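Local coordinates for protein beta-galactosidase (Trichoderma reesei, PDB 3OG2) that probably hydrolyses terminal non-reducing beta-D-galactose residues from beta-D-galactosides, as a glycosylated member of glycoside hydrolase family 35, at residues S554-S566 and P579-V593. Numbering follows the deposited sequence. Where two conformers were deposited one is given.
Sequences SAYNYWVPTLPGS and PDSVIINGGYLIRSV. With NAG (2-acetamido-2-deoxy-beta-D-glucopyranose), chain B.
Trp559 and Ile584 form a hydrogen-bonded antiparallel pair at the edge of the all-beta domain 3, where the short strand 558-559 adds to 583-585 and the chain then turns through Gly586 and Gly587 into strand 589-596. The pair is closed by Trp559 N to Ile584 O (2.8 Å) and a straighter return bond from Ile584 N to Trp559 O. With CG anti to its carbonyl carbon (chi1 -58°), Trp559 carries its indole across to the turn and to strand 589-596. Ile590 CG1 lies over one face of the five-membered ring, 3.4 Å from Trp559 CG, while Leu589 CA sits over the six-membered ring; both are CH-pi contacts. At the ring edge Trp559 NE1 donates to Gly587 O (3.0 Å), nearly in the indole plane but well above the plane of that carbonyl, a bent bond that helps fix the ring's rotation.

On the opposite face of the sheet Tyr558 and Asn585 stack, ring and amide planes 7° apart, with Asn585 CB 3.8 Å from the ring centroid. The amide is anchored from both ends: ND2 bonds to Glu613, and OD1 takes a water that also reaches Ser554 O. Tyr558 OH bonds to Arg537.

Further along, Pro561 packs its ring against the side chains of Val582, Ile584, Ile590 and Val593; its CG meets Val582 CG2 at 3.5 Å. Leu563 CD2 touches both Val582 CG1 and Val593 CG2, and helix 357-370 packs against Val560 and Thr562. Beyond the Trp559 pair, Val582 N bonds to Pro561 O and Leu563 N to Asp580 O. Near the attached glycan, Tyr588 turns a ring edge to the sugar, its CD1 3.3 Å from NAG O5.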
loop_
_atom_site.group_PDB
_atom_site.type_symbol
_atom_site.label_atom_id
_atom_site.label_comp_id
_atom_site.label_asym_id
_atom_site.label_seq_id
_atom_site.Cartn_x
_atom_site.Cartn_y
_atom_site.Cartn_z
ATOM N N SER A 554 13.486 21.515 -9.330
ATOM C CA SER A 554 13.440 21.263 -10.784
ATOM C C SER A 554 13.662 19.786 -11.070
ATOM O O SER A 554 12.983 19.218 -11.952
ATOM C CB SER A 554 14.542 22.070 -11.457
ATOM O OG SER A 554 14.232 23.430 -11.347
ATOM N N ALA A 555 14.601 19.138 -10.362
ATOM C CA ALA A 555 14.858 17.712 -10.606
ATOM C C ALA A 555 13.625 16.846 -10.380
ATOM O O ALA A 555 13.404 15.827 -11.013
ATOM C CB ALA A 555 15.956 17.210 -9.657
ATOM N N TYR A 556 12.746 17.273 -9.473
ATOM C CA TYR A 556 11.498 16.549 -9.223
ATOM C C TYR A 556 10.687 16.381 -10.507
ATOM O O TYR A 556 9.879 15.457 -10.585
ATOM C CB TYR A 556 10.636 17.389 -8.296
ATOM C CG TYR A 556 10.958 17.328 -6.817
ATOM C CD1 TYR A 556 11.804 16.400 -6.229
ATOM C CD2 TYR A 556 10.306 18.275 -5.989
ATOM C CE1 TYR A 556 12.025 16.417 -4.839
ATOM C CE2 TYR A 556 10.498 18.269 -4.608
ATOM C CZ TYR A 556 11.366 17.341 -4.040
ATOM O OH TYR A 556 11.552 17.332 -2.679
ATOM N N ASN A 557 10.872 17.261 -11.488
ATOM C CA ASN A 557 10.082 17.164 -12.719
ATOM C C ASN A 557 10.786 16.464 -13.862
ATOM O O ASN A 557 10.281 16.479 -14.982
ATOM C CB ASN A 557 9.701 18.609 -13.185
ATOM C CG ASN A 557 8.852 19.281 -12.110
ATOM O OD1 ASN A 557 7.802 18.847 -11.643
ATOM N ND2 ASN A 557 9.370 20.444 -11.727
ATOM N N TYR A 558 11.919 15.834 -13.611
ATOM C CA TYR A 558 12.605 15.049 -14.640
ATOM C C TYR A 558 12.225 13.563 -14.538
ATOM O O TYR A 558 11.861 13.070 -13.448
ATOM C CB TYR A 558 14.153 15.144 -14.455
ATOM C CG TYR A 558 14.775 16.421 -14.971
ATOM C CD1 TYR A 558 14.460 17.676 -14.389
ATOM C CD2 TYR A 558 15.706 16.438 -16.001
ATOM C CE1 TYR A 558 15.062 18.842 -14.870
ATOM C CE2 TYR A 558 16.310 17.606 -16.493
ATOM C CZ TYR A 558 15.964 18.796 -15.899
ATOM O OH TYR A 558 16.543 19.977 -16.382
ATOM N N TRP A 559 12.347 12.875 -15.675
ATOM C CA TRP A 559 11.892 11.507 -15.800
ATOM C C TRP A 559 12.887 10.768 -16.656
ATOM O O TRP A 559 13.515 11.368 -17.543
ATOM C CB TRP A 559 10.501 11.468 -16.490
ATOM C CG TRP A 559 9.473 12.268 -15.761
ATOM C CD1 TRP A 559 9.170 13.581 -16.012
ATOM C CD2 TRP A 559 8.632 11.866 -14.687
ATOM N NE1 TRP A 559 8.167 14.017 -15.153
ATOM C CE2 TRP A 559 7.836 12.973 -14.321
ATOM C CE3 TRP A 559 8.489 10.649 -13.974
ATOM C CZ2 TRP A 559 6.886 12.941 -13.293
ATOM C CZ3 TRP A 559 7.541 10.640 -12.959
ATOM C CH2 TRP A 559 6.758 11.735 -12.617
ATOM N N VAL A 560 13.005 9.454 -16.431
ATOM C CA VAL A 560 13.941 8.664 -17.216
ATOM C C VAL A 560 13.277 7.383 -17.687
ATOM O O VAL A 560 13.608 6.259 -17.252
ATOM C CB VAL A 560 15.219 8.344 -16.418
ATOM C CG1 VAL A 560 16.305 7.827 -17.356
ATOM C CG2 VAL A 560 15.748 9.554 -15.642
ATOM N N PRO A 561 12.329 7.485 -18.617
ATOM C CA PRO A 561 11.712 6.263 -19.178
ATOM C C PRO A 561 12.752 5.488 -19.984
ATOM O O PRO A 561 13.634 6.048 -20.627
ATOM C CB PRO A 561 10.597 6.858 -20.105
ATOM C CG PRO A 561 11.229 8.165 -20.539
ATOM C CD PRO A 561 11.839 8.710 -19.257
ATOM N N THR A 562 12.613 4.160 -19.908
ATOM C CA THR A 562 13.577 3.278 -20.578
ATOM C C THR A 562 13.103 2.968 -21.997
ATOM O O THR A 562 11.891 2.870 -22.278
ATOM C CB THR A 562 13.757 1.983 -19.779
ATOM O OG1 THR A 562 12.475 1.319 -19.655
ATOM C CG2 THR A 562 14.293 2.272 -18.385
ATOM N N LEU A 563 14.025 2.812 -22.913
ATOM C CA LEU A 563 13.681 2.413 -24.276
ATOM C C LEU A 563 13.440 0.915 -24.372
ATOM O O LEU A 563 14.245 0.091 -23.898
ATOM C CB LEU A 563 14.868 2.768 -25.199
ATOM C CG LEU A 563 14.972 4.251 -25.527
ATOM C CD1 LEU A 563 16.277 4.565 -26.238
ATOM C CD2 LEU A 563 13.819 4.679 -26.461
ATOM N N PRO A 564 12.293 0.507 -24.905
ATOM C CA PRO A 564 11.983 -0.933 -24.949
ATOM C C PRO A 564 13.013 -1.730 -25.745
ATOM O O PRO A 564 13.639 -1.196 -26.691
ATOM C CB PRO A 564 10.636 -0.992 -25.713
ATOM C CG PRO A 564 10.065 0.391 -25.557
ATOM C CD PRO A 564 11.187 1.344 -25.404
ATOM N N GLY A 565 13.140 -2.976 -25.369
ATOM C CA GLY A 565 13.843 -3.999 -26.146
ATOM C C GLY A 565 12.842 -4.637 -27.121
ATOM O O GLY A 565 11.960 -4.051 -27.721
ATOM N N SER A 566 13.009 -5.958 -27.317
ATOM C CA SER A 566 12.130 -6.696 -28.231
ATOM C C SER A 566 11.616 -7.957 -27.529
ATOM O O SER A 566 12.134 -8.434 -26.517
ATOM C CB SER A 566 12.740 -7.094 -29.572
ATOM O OG SER A 566 14.090 -6.757 -29.634
ATOM N N PRO A 579 20.150 1.393 -18.083
ATOM C CA PRO A 579 19.430 1.004 -19.307
ATOM C C PRO A 579 19.446 2.111 -20.346
ATOM O O PRO A 579 19.570 3.324 -20.054
ATOM C CB PRO A 579 17.981 0.890 -18.821
ATOM C CG PRO A 579 17.914 1.908 -17.690
ATOM C CD PRO A 579 19.220 1.693 -16.990
ATOM N N ASP A 580 19.256 1.752 -21.607
ATOM C CA ASP A 580 19.012 2.759 -22.640
ATOM C C ASP A 580 17.754 3.520 -22.255
ATOM O O ASP A 580 16.765 2.930 -21.774
ATOM C CB ASP A 580 18.800 2.064 -23.984
ATOM C CG ASP A 580 20.056 1.423 -24.526
ATOM O OD1 ASP A 580 21.142 1.607 -23.964
ATOM O OD2 ASP A 580 19.908 0.711 -25.554
ATOM N N SER A 581 17.774 4.820 -22.433
ATOM C CA SER A 581 16.689 5.654 -21.920
ATOM C C SER A 581 16.526 6.940 -22.759
ATOM O O SER A 581 17.346 7.170 -23.652
ATOM C CB SER A 581 16.989 6.042 -20.467
ATOM O OG SER A 581 18.070 6.980 -20.430
ATOM N N VAL A 582 15.513 7.722 -22.443
ATOM C CA VAL A 582 15.468 9.117 -22.880
ATOM C C VAL A 582 15.161 9.900 -21.613
ATOM O O VAL A 582 14.468 9.406 -20.701
ATOM C CB VAL A 582 14.416 9.402 -23.957
ATOM C CG1 VAL A 582 14.614 8.516 -25.188
ATOM C CG2 VAL A 582 13.016 9.222 -23.398
ATOM N N ILE A 583 15.709 11.083 -21.505
ATOM C CA ILE A 583 15.525 11.913 -20.332
ATOM C C ILE A 583 14.499 12.991 -20.675
ATOM O O ILE A 583 14.641 13.623 -21.720
ATOM C CB ILE A 583 16.839 12.553 -19.863
ATOM C CG1 ILE A 583 17.876 11.479 -19.470
ATOM C CG2 ILE A 583 16.599 13.525 -18.724
ATOM C CD1 ILE A 583 19.284 11.984 -19.292
ATOM N N ILE A 584 13.467 13.128 -19.835
ATOM C CA ILE A 584 12.422 14.115 -20.161
ATOM C C ILE A 584 12.268 15.051 -18.976
ATOM O O ILE A 584 12.083 14.605 -17.835
ATOM C CB ILE A 584 11.091 13.424 -20.529
ATOM C CG1 ILE A 584 11.275 12.562 -21.779
ATOM C CG2 ILE A 584 9.949 14.457 -20.667
ATOM C CD1 ILE A 584 10.075 11.813 -22.303
ATOM N N ASN A 585 12.320 16.356 -19.270
ATOM C CA ASN A 585 12.096 17.379 -18.243
ATOM C C ASN A 585 10.678 17.935 -18.428
ATOM O O ASN A 585 10.434 18.601 -19.480
ATOM C CB ASN A 585 13.164 18.456 -18.388
ATOM C CG ASN A 585 12.877 19.707 -17.595
ATOM O OD1 ASN A 585 12.138 19.671 -16.610
ATOM N ND2 ASN A 585 13.469 20.823 -18.060
ATOM N N GLY A 586 9.802 17.681 -17.478
ATOM C CA GLY A 586 8.450 18.193 -17.523
ATOM C C GLY A 586 7.465 17.053 -17.405
ATOM O O GLY A 586 7.725 15.884 -17.776
ATOM N N GLY A 587 6.287 17.384 -16.900
ATOM C CA GLY A 587 5.174 16.435 -16.858
ATOM C C GLY A 587 4.899 15.969 -15.443
ATOM O O GLY A 587 5.794 15.825 -14.611
ATOM N N TYR A 588 3.616 15.671 -15.181
ATOM C CA TYR A 588 3.209 15.079 -13.915
ATOM C C TYR A 588 3.592 13.608 -13.818
ATOM O O TYR A 588 3.853 13.087 -12.727
ATOM C CB TYR A 588 1.721 15.251 -13.808
ATOM C CG TYR A 588 0.971 14.513 -12.730
ATOM C CD1 TYR A 588 0.897 14.931 -11.399
ATOM C CD2 TYR A 588 0.273 13.360 -13.105
ATOM C CE1 TYR A 588 0.185 14.242 -10.442
ATOM C CE2 TYR A 588 -0.476 12.657 -12.165
ATOM C CZ TYR A 588 -0.493 13.106 -10.841
ATOM O OH TYR A 588 -1.241 12.415 -9.920
ATOM N N LEU A 589 3.644 12.940 -14.976
ATOM C CA LEU A 589 4.071 11.566 -15.058
ATOM C C LEU A 589 4.546 11.296 -16.493
ATOM O O LEU A 589 3.821 11.659 -17.431
ATOM C CB LEU A 589 2.923 10.589 -14.743
ATOM C CG LEU A 589 3.232 9.095 -14.865
ATOM C CD1 LEU A 589 4.358 8.658 -13.899
ATOM C CD2 LEU A 589 1.972 8.288 -14.551
ATOM N N ILE A 590 5.698 10.659 -16.657
ATOM C CA ILE A 590 6.028 10.037 -17.942
ATOM C C ILE A 590 5.925 8.544 -17.760
ATOM O O ILE A 590 6.612 7.977 -16.918
ATOM C CB ILE A 590 7.430 10.440 -18.422
ATOM C CG1 ILE A 590 7.521 11.957 -18.556
ATOM C CG2 ILE A 590 7.773 9.675 -19.682
ATOM C CD1 ILE A 590 6.647 12.572 -19.647
ATOM N N ARG A 591 4.984 7.949 -18.486
ATOM C CA ARG A 591 4.710 6.535 -18.338
ATOM C C ARG A 591 5.647 5.696 -19.176
ATOM O O ARG A 591 6.091 4.642 -18.694
ATOM C CB ARG A 591 3.260 6.211 -18.776
ATOM C CG ARG A 591 2.232 6.850 -17.840
ATOM C CD ARG A 591 0.798 6.597 -18.447
ATOM N NE ARG A 591 -0.145 7.220 -17.520
ATOM C CZ ARG A 591 -0.593 6.648 -16.420
ATOM N NH1 ARG A 591 -0.284 5.401 -16.074
ATOM N NH2 ARG A 591 -1.407 7.360 -15.646
ATOM N N SER A 592 5.918 6.085 -20.407
ATOM C CA SER A 592 6.704 5.211 -21.300
ATOM C C SER A 592 7.120 6.029 -22.503
ATOM O O SER A 592 6.538 7.073 -22.812
ATOM C CB SER A 592 5.844 4.043 -21.794
ATOM O OG SER A 592 4.727 4.484 -22.565
ATOM N N VAL A 593 8.085 5.506 -23.226
ATOM C CA VAL A 593 8.454 5.961 -24.561
ATOM C C VAL A 593 8.547 4.734 -25.461
ATOM O O VAL A 593 8.780 3.587 -24.989
ATOM C CB VAL A 593 9.793 6.722 -24.583
ATOM C CG1 VAL A 593 9.649 7.997 -23.748
ATOM C CG2 VAL A 593 10.934 5.818 -24.105
HETATM C C1 NAG B . 0.310 18.638 -9.957
HETATM C C2 NAG B . -0.291 19.128 -8.606
HETATM C C3 NAG B . 0.799 19.764 -7.750
HETATM C C4 NAG B . 1.934 18.702 -7.541
HETATM C C5 NAG B . 2.397 18.188 -8.928
HETATM C C6 NAG B . 3.360 17.014 -8.758
HETATM C C7 NAG B . -2.575 19.907 -9.010
HETATM C C8 NAG B . -3.437 21.094 -9.304
HETATM N N2 NAG B . -1.265 20.156 -8.897
HETATM O O3 NAG B . 0.216 20.033 -6.464
HETATM O O4 NAG B . 3.048 19.392 -6.983
HETATM O O5 NAG B . 1.258 17.631 -9.584
HETATM O O6 NAG B . 3.938 16.754 -10.034
HETATM O O7 NAG B . -3.002 18.739 -8.989
HETATM O O HOH W 1 12.274 20.986 -14.109
HETATM O O HOH W 2 6.796 16.245 -11.968
HETATM O O HOH W 3 9.328 3.315 -21.593
HETATM O O HOH W 4 16.303 0.184 -22.111
#